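Long-range contacts in adenine phosphoribosyltransferase, putative (Trypanosoma brucei brucei, PDB 5VN4), which probably catalyses the salvage step that converts adenine and 5-phospho-alpha-D-ribose 1-diphosphate into AMP and diphosphate: residues I66-F70 with F208-V212; F70-Y74 with E179-I183. All coordinates share one frame; numbering follows the deposited sequence. Where two conformers were deposited one is given.

Contact 1: I66-F70 with F208-V212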
loop_
_atom_site.group_PDB
_atom_site.type_symbol
_atom_site.label_atom_id
_atom_site.label_comp_id
_atom_site.label_asym_id
_atom_site.label_seq_id
_atom_site.Cartn_x
_atom_site.Cartn_y
_atom_site.Cartn_z
ATOM N N ILE A 66 -12.536 7.969 -5.204
ATOM C CA ILE A 66 -11.162 8.138 -5.682
ATOM C C ILE A 66 -10.902 7.220 -6.868
ATOM O O ILE A 66 -10.397 7.645 -7.917
ATOM C CB ILE A 66 -10.161 7.860 -4.543
ATOM C CG1 ILE A 66 -10.304 8.867 -3.403
ATOM C CG2 ILE A 66 -8.723 7.829 -5.078
ATOM C CD1 ILE A 66 -9.657 8.378 -2.123
ATOM N N ARG A 67 -11.194 5.929 -6.691
ATOM C CA ARG A 67 -11.002 4.956 -7.758
ATOM C C ARG A 67 -11.746 5.383 -9.014
ATOM O O ARG A 67 -11.171 5.429 -10.111
ATOM C CB ARG A 67 -11.502 3.592 -7.272
ATOM C CG ARG A 67 -11.160 2.411 -8.168
ATOM C CD ARG A 67 -12.242 2.057 -9.190
ATOM N NE ARG A 67 -13.612 2.056 -8.674
ATOM C CZ ARG A 67 -14.235 1.013 -8.126
ATOM N NH1 ARG A 67 -13.615 -0.151 -7.964
ATOM N NH2 ARG A 67 -15.492 1.146 -7.726
ATOM N N ASP A 68 -13.032 5.708 -8.870
ATOM C CA ASP A 68 -13.852 6.035 -10.032
ATOM C C ASP A 68 -13.338 7.281 -10.732
ATOM O O ASP A 68 -13.323 7.345 -11.966
ATOM C CB ASP A 68 -15.309 6.233 -9.611
ATOM C CG ASP A 68 -16.002 4.937 -9.222
ATOM O OD1 ASP A 68 -15.454 3.847 -9.480
ATOM O OD2 ASP A 68 -17.110 5.017 -8.649
ATOM N N PHE A 69 -12.918 8.287 -9.959
ATOM C CA PHE A 69 -12.411 9.514 -10.566
ATOM C C PHE A 69 -11.220 9.228 -11.473
ATOM O O PHE A 69 -11.199 9.640 -12.642
ATOM C CB PHE A 69 -12.019 10.535 -9.496
ATOM C CG PHE A 69 -11.484 11.807 -10.084
ATOM C CD1 PHE A 69 -12.349 12.830 -10.445
ATOM C CD2 PHE A 69 -10.130 11.959 -10.345
ATOM C CE1 PHE A 69 -11.877 13.992 -11.035
ATOM C CE2 PHE A 69 -9.652 13.115 -10.937
ATOM C CZ PHE A 69 -10.527 14.137 -11.276
ATOM N N PHE A 70 -10.214 8.523 -10.950
ATOM C CA PHE A 70 -8.994 8.327 -11.728
ATOM C C PHE A 70 -9.155 7.293 -12.838
ATOM O O PHE A 70 -8.575 7.458 -13.917
ATOM C CB PHE A 70 -7.815 8.020 -10.805
ATOM C CG PHE A 70 -7.312 9.222 -10.064
ATOM C CD1 PHE A 70 -6.644 10.228 -10.746
ATOM C CD2 PHE A 70 -7.511 9.354 -8.698
ATOM C CE1 PHE A 70 -6.169 11.339 -10.091
ATOM C CE2 PHE A 70 -7.045 10.472 -8.033
ATOM C CZ PHE A 70 -6.367 11.465 -8.730
ATOM N N PHE A 208 -0.268 18.349 -12.010
ATOM C CA PHE A 208 -0.500 17.743 -10.705
ATOM C C PHE A 208 -1.996 17.803 -10.436
ATOM O O PHE A 208 -2.602 18.871 -10.546
ATOM C CB PHE A 208 0.210 18.533 -9.601
ATOM C CG PHE A 208 1.680 18.211 -9.434
ATOM C CD1 PHE A 208 2.524 18.054 -10.521
ATOM C CD2 PHE A 208 2.221 18.128 -8.162
ATOM C CE1 PHE A 208 3.882 17.785 -10.329
ATOM C CE2 PHE A 208 3.567 17.864 -7.957
ATOM C CZ PHE A 208 4.406 17.696 -9.043
ATOM N N VAL A 209 -2.584 16.670 -10.064
ATOM C CA VAL A 209 -4.010 16.581 -9.773
ATOM C C VAL A 209 -4.162 15.995 -8.376
ATOM O O VAL A 209 -3.881 14.810 -8.163
ATOM C CB VAL A 209 -4.737 15.716 -10.809
ATOM C CG1 VAL A 209 -6.197 15.520 -10.418
ATOM C CG2 VAL A 209 -4.608 16.328 -12.204
ATOM N N THR A 210 -4.581 16.819 -7.414
ATOM C CA THR A 210 -4.825 16.348 -6.057
ATOM C C THR A 210 -6.278 16.629 -5.719
ATOM O O THR A 210 -6.708 17.786 -5.744
ATOM C CB THR A 210 -3.894 17.015 -5.040
ATOM O OG1 THR A 210 -4.073 18.434 -5.055
ATOM C CG2 THR A 210 -2.437 16.697 -5.346
ATOM N N LEU A 211 -7.032 15.579 -5.399
ATOM C CA LEU A 211 -8.487 15.711 -5.328
ATOM C C LEU A 211 -8.923 16.808 -4.362
ATOM O O LEU A 211 -9.762 17.648 -4.710
ATOM C CB LEU A 211 -9.132 14.370 -4.973
ATOM C CG LEU A 211 -8.931 13.287 -6.034
ATOM C CD1 LEU A 211 -9.766 12.048 -5.684
ATOM C CD2 LEU A 211 -9.260 13.792 -7.437
ATOM N N VAL A 212 -8.389 16.811 -3.138
ATOM C CA VAL A 212 -8.683 17.921 -2.239
ATOM C C VAL A 212 -7.394 18.650 -1.871
ATOM O O VAL A 212 -6.306 18.313 -2.369
ATOM C CB VAL A 212 -9.565 17.526 -1.032
ATOM C CG1 VAL A 212 -10.932 17.051 -1.525
ATOM C CG2 VAL A 212 -8.897 16.465 -0.176
#
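Ile-66 and Leu-211 mark the nearest backbone approach between residues 66-70 of helix 60-75 and residues 208-212, their CA atoms 8.0 Å apart. No hydrogen bond crosses this space; the helix lies against one face of the central sheet of the type I phosphoribosyltransferase fold, and apolar side chains alone make the contact. The chain turns a corner at Leu-211, whose helix-like backbone angles (phi -56°, psi -50°) interrupt the extended path. Val-209 directs its CB toward the helix and Thr-210 directs its own away. Thr-20 OG1 hydrogen-bonds Thr-210 O.

Leu-211 makes the larger share of the strand segment's side by splitting its two methyls between three helix residues. CD1 reaches Ile-66 CG1 at 4.0 Å and also approaches Phe-70 CE2 at 3.9 Å, meeting that ring obliquely, while CG lies near its CE2 and CZ. Phe-69 and Phe-70 are adjacent in sequence yet both rings extend to the sheet, because their first torsions differ: CG of Phe-69 is anti to the backbone N (chi1 180°), that of Phe-70 anti to the carbonyl carbon. CD2 of Phe-69 consequently sits over the face of the Phe-70 ring. Val-209 CG1 touches both rings, 4.2 Å from Phe-69 CE2 and 4.2 Å from Phe-70 CE1. Phe-31 of helix 26-34 packs on Ile-66 and Leu-211, and Met-9 on Phe-69. The CH-pi contact of Leu-211 is displaced toward the rim of the Phe-69 ring: CD2 lies 3.8 Å from its centroid and 3.5 Å from ring atom CD2.

Contact 2: F70-Y74 with E179-I183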
loop_
_atom_site.group_PDB
_atom_site.type_symbol
_atom_site.label_atom_id
_atom_site.label_comp_id
_atom_site.label_asym_id
_atom_site.label_seq_id
_atom_site.Cartn_x
_atom_site.Cartn_y
_atom_site.Cartn_z
ATOM N N PHE A 70 -10.214 8.523 -10.950
ATOM C CA PHE A 70 -8.994 8.327 -11.728
ATOM C C PHE A 70 -9.155 7.293 -12.838
ATOM O O PHE A 70 -8.575 7.458 -13.917
ATOM C CB PHE A 70 -7.815 8.020 -10.805
ATOM C CG PHE A 70 -7.312 9.222 -10.064
ATOM C CD1 PHE A 70 -6.644 10.228 -10.746
ATOM C CD2 PHE A 70 -7.511 9.354 -8.698
ATOM C CE1 PHE A 70 -6.169 11.339 -10.091
ATOM C CE2 PHE A 70 -7.045 10.472 -8.033
ATOM C CZ PHE A 70 -6.367 11.465 -8.730
ATOM N N VAL A 71 -9.945 6.242 -12.616
ATOM C CA VAL A 71 -10.216 5.299 -13.696
ATOM C C VAL A 71 -10.908 6.006 -14.853
ATOM O O VAL A 71 -10.494 5.883 -16.012
ATOM C CB VAL A 71 -11.020 4.094 -13.180
ATOM C CG1 VAL A 71 -11.511 3.249 -14.357
ATOM C CG2 VAL A 71 -10.163 3.260 -12.239
ATOM N N ASP A 72 -11.953 6.787 -14.553
ATOM C CA ASP A 72 -12.659 7.503 -15.613
ATOM C C ASP A 72 -11.746 8.498 -16.313
ATOM O O ASP A 72 -11.800 8.641 -17.540
ATOM C CB ASP A 72 -13.894 8.216 -15.060
ATOM C CG ASP A 72 -14.478 9.225 -16.045
ATOM O OD1 ASP A 72 -14.044 10.400 -16.045
ATOM O OD2 ASP A 72 -15.365 8.835 -16.836
ATOM N N ARG A 73 -10.907 9.198 -15.546
ATOM C CA ARG A 73 -10.026 10.207 -16.120
ATOM C C ARG A 73 -9.064 9.583 -17.119
ATOM O O ARG A 73 -8.890 10.089 -18.236
ATOM C CB ARG A 73 -9.258 10.899 -14.993
ATOM C CG ARG A 73 -8.304 11.974 -15.456
ATOM C CD ARG A 73 -7.819 12.768 -14.253
ATOM N NE ARG A 73 -6.864 13.794 -14.654
ATOM C CZ ARG A 73 -7.206 14.984 -15.136
ATOM N NH1 ARG A 73 -8.488 15.313 -15.259
ATOM N NH2 ARG A 73 -6.263 15.849 -15.482
ATOM N N TYR A 74 -8.428 8.477 -16.733
ATOM C CA TYR A 74 -7.419 7.880 -17.593
ATOM C C TYR A 74 -8.018 7.002 -18.683
ATOM O O TYR A 74 -7.375 6.809 -19.717
ATOM C CB TYR A 74 -6.374 7.142 -16.751
ATOM C CG TYR A 74 -5.715 8.052 -15.727
ATOM C CD1 TYR A 74 -5.392 9.372 -16.045
ATOM C CD2 TYR A 74 -5.437 7.605 -14.440
ATOM C CE1 TYR A 74 -4.804 10.214 -15.113
ATOM C CE2 TYR A 74 -4.853 8.436 -13.498
ATOM C CZ TYR A 74 -4.533 9.741 -13.839
ATOM O OH TYR A 74 -3.949 10.563 -12.901
ATOM N N GLU A 179 0.986 12.451 -15.836
ATOM C CA GLU A 179 0.309 13.187 -14.786
ATOM C C GLU A 179 0.858 12.718 -13.455
ATOM O O GLU A 179 1.335 11.583 -13.322
ATOM C CB GLU A 179 -1.200 12.917 -14.849
ATOM C CG GLU A 179 -2.049 13.708 -13.899
ATOM C CD GLU A 179 -3.487 13.766 -14.357
ATOM O OE1 GLU A 179 -3.766 14.483 -15.340
ATOM O OE2 GLU A 179 -4.334 13.099 -13.735
ATOM N N VAL A 180 0.770 13.611 -12.477
ATOM C CA VAL A 180 1.036 13.332 -11.075
ATOM C C VAL A 180 -0.304 13.395 -10.352
ATOM O O VAL A 180 -1.054 14.363 -10.524
ATOM C CB VAL A 180 2.011 14.390 -10.528
ATOM C CG1 VAL A 180 1.941 14.495 -9.020
ATOM C CG2 VAL A 180 3.433 14.098 -11.017
ATOM N N ALA A 181 -0.616 12.358 -9.571
ATOM C CA ALA A 181 -1.929 12.203 -8.947
ATOM C C ALA A 181 -1.806 12.049 -7.435
ATOM O O ALA A 181 -0.902 11.372 -6.937
ATOM C CB ALA A 181 -2.663 10.972 -9.493
ATOM N N GLY A 182 -2.752 12.646 -6.709
ATOM C CA GLY A 182 -2.843 12.449 -5.274
ATOM C C GLY A 182 -4.243 12.747 -4.781
ATOM O O GLY A 182 -5.118 13.164 -5.544
ATOM N N ILE A 183 -4.451 12.549 -3.478
ATOM C CA ILE A 183 -5.736 12.909 -2.887
ATOM C C ILE A 183 -5.712 14.211 -2.090
ATOM O O ILE A 183 -6.782 14.800 -1.871
ATOM C CB ILE A 183 -6.400 11.763 -2.090
ATOM C CG1 ILE A 183 -5.528 11.313 -0.907
ATOM C CG2 ILE A 183 -6.739 10.613 -3.032
ATOM C CD1 ILE A 183 -6.241 10.339 0.026
#
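Arg-73 meets Glu-179 side-on, its NE and NH2 each donating to a different carboxylate oxygen, while Tyr-74 approaches the same carboxylate with its hydroxyl. The guanidinium and carboxylate planes are 31° apart, so the paired groups are noticeably twisted. Arg-73 NE reaches the syn lone pair of Glu-179 OE2 at 2.8 Å, with an N-H...O angle of 158°. Its NH2 meets Glu-179 OE1 at 2.8 Å, also on the syn side but tilted out of the carboxylate plane. An extended chain from CG to NE, with CG anti to the backbone N, carries the guanidinium across from the helix.

The Tyr-74 hydroxyl donates to Glu-179 OE2 over 2.7 Å, on the anti side and well out of the carboxylate plane. OE2 also lies near the plane of the tyrosine ring, at its edge. Next to this polar group, Ala-181 CB touches both Phe-70 CE1, 3.6 Å away, and Tyr-74 OH, 3.7 Å away, and the Gly-182 carbonyl oxygen faces the edge of the Phe-70 ring. The segment axes are 11.9 Å apart and nearly antiparallel, at 166°, as this helix-on-sheet layer of the phosphoribosyltransferase fold runs counter to strand 176-182. Val-151 of strand 149-153 touches both Tyr-74 and Ala-181.

Glu-179 is buried, and three donor bonds grip its carboxylate, two of them converging on OE2. They fix its rotation, and the arginine charge together with the phenolic donor would be expected to favour its ionised form.

How the contacts relate
Contacts 1 and 2 both start from helix 60-75 and share Phe-70, and their centres are only 5 Å apart. Along the chain the helix comes first, then strand 176-182, then strand 208-213; the two strands are parallel neighbours in the central sheet, joined by probable hydrogen bonds of Val-209 N to Val-180 O and Gly-182 N to Val-209 O, each 2.8 Å. One helix thus packs against two adjacent strands, nearly antiparallel to strand 176-182, with an apolar contact at residues 66-70 and a largely polar one at 73-74. Gly-182 of contact 2 is near the site of the bound 5-O-phosphono-alpha-D-ribofuranose without lining it.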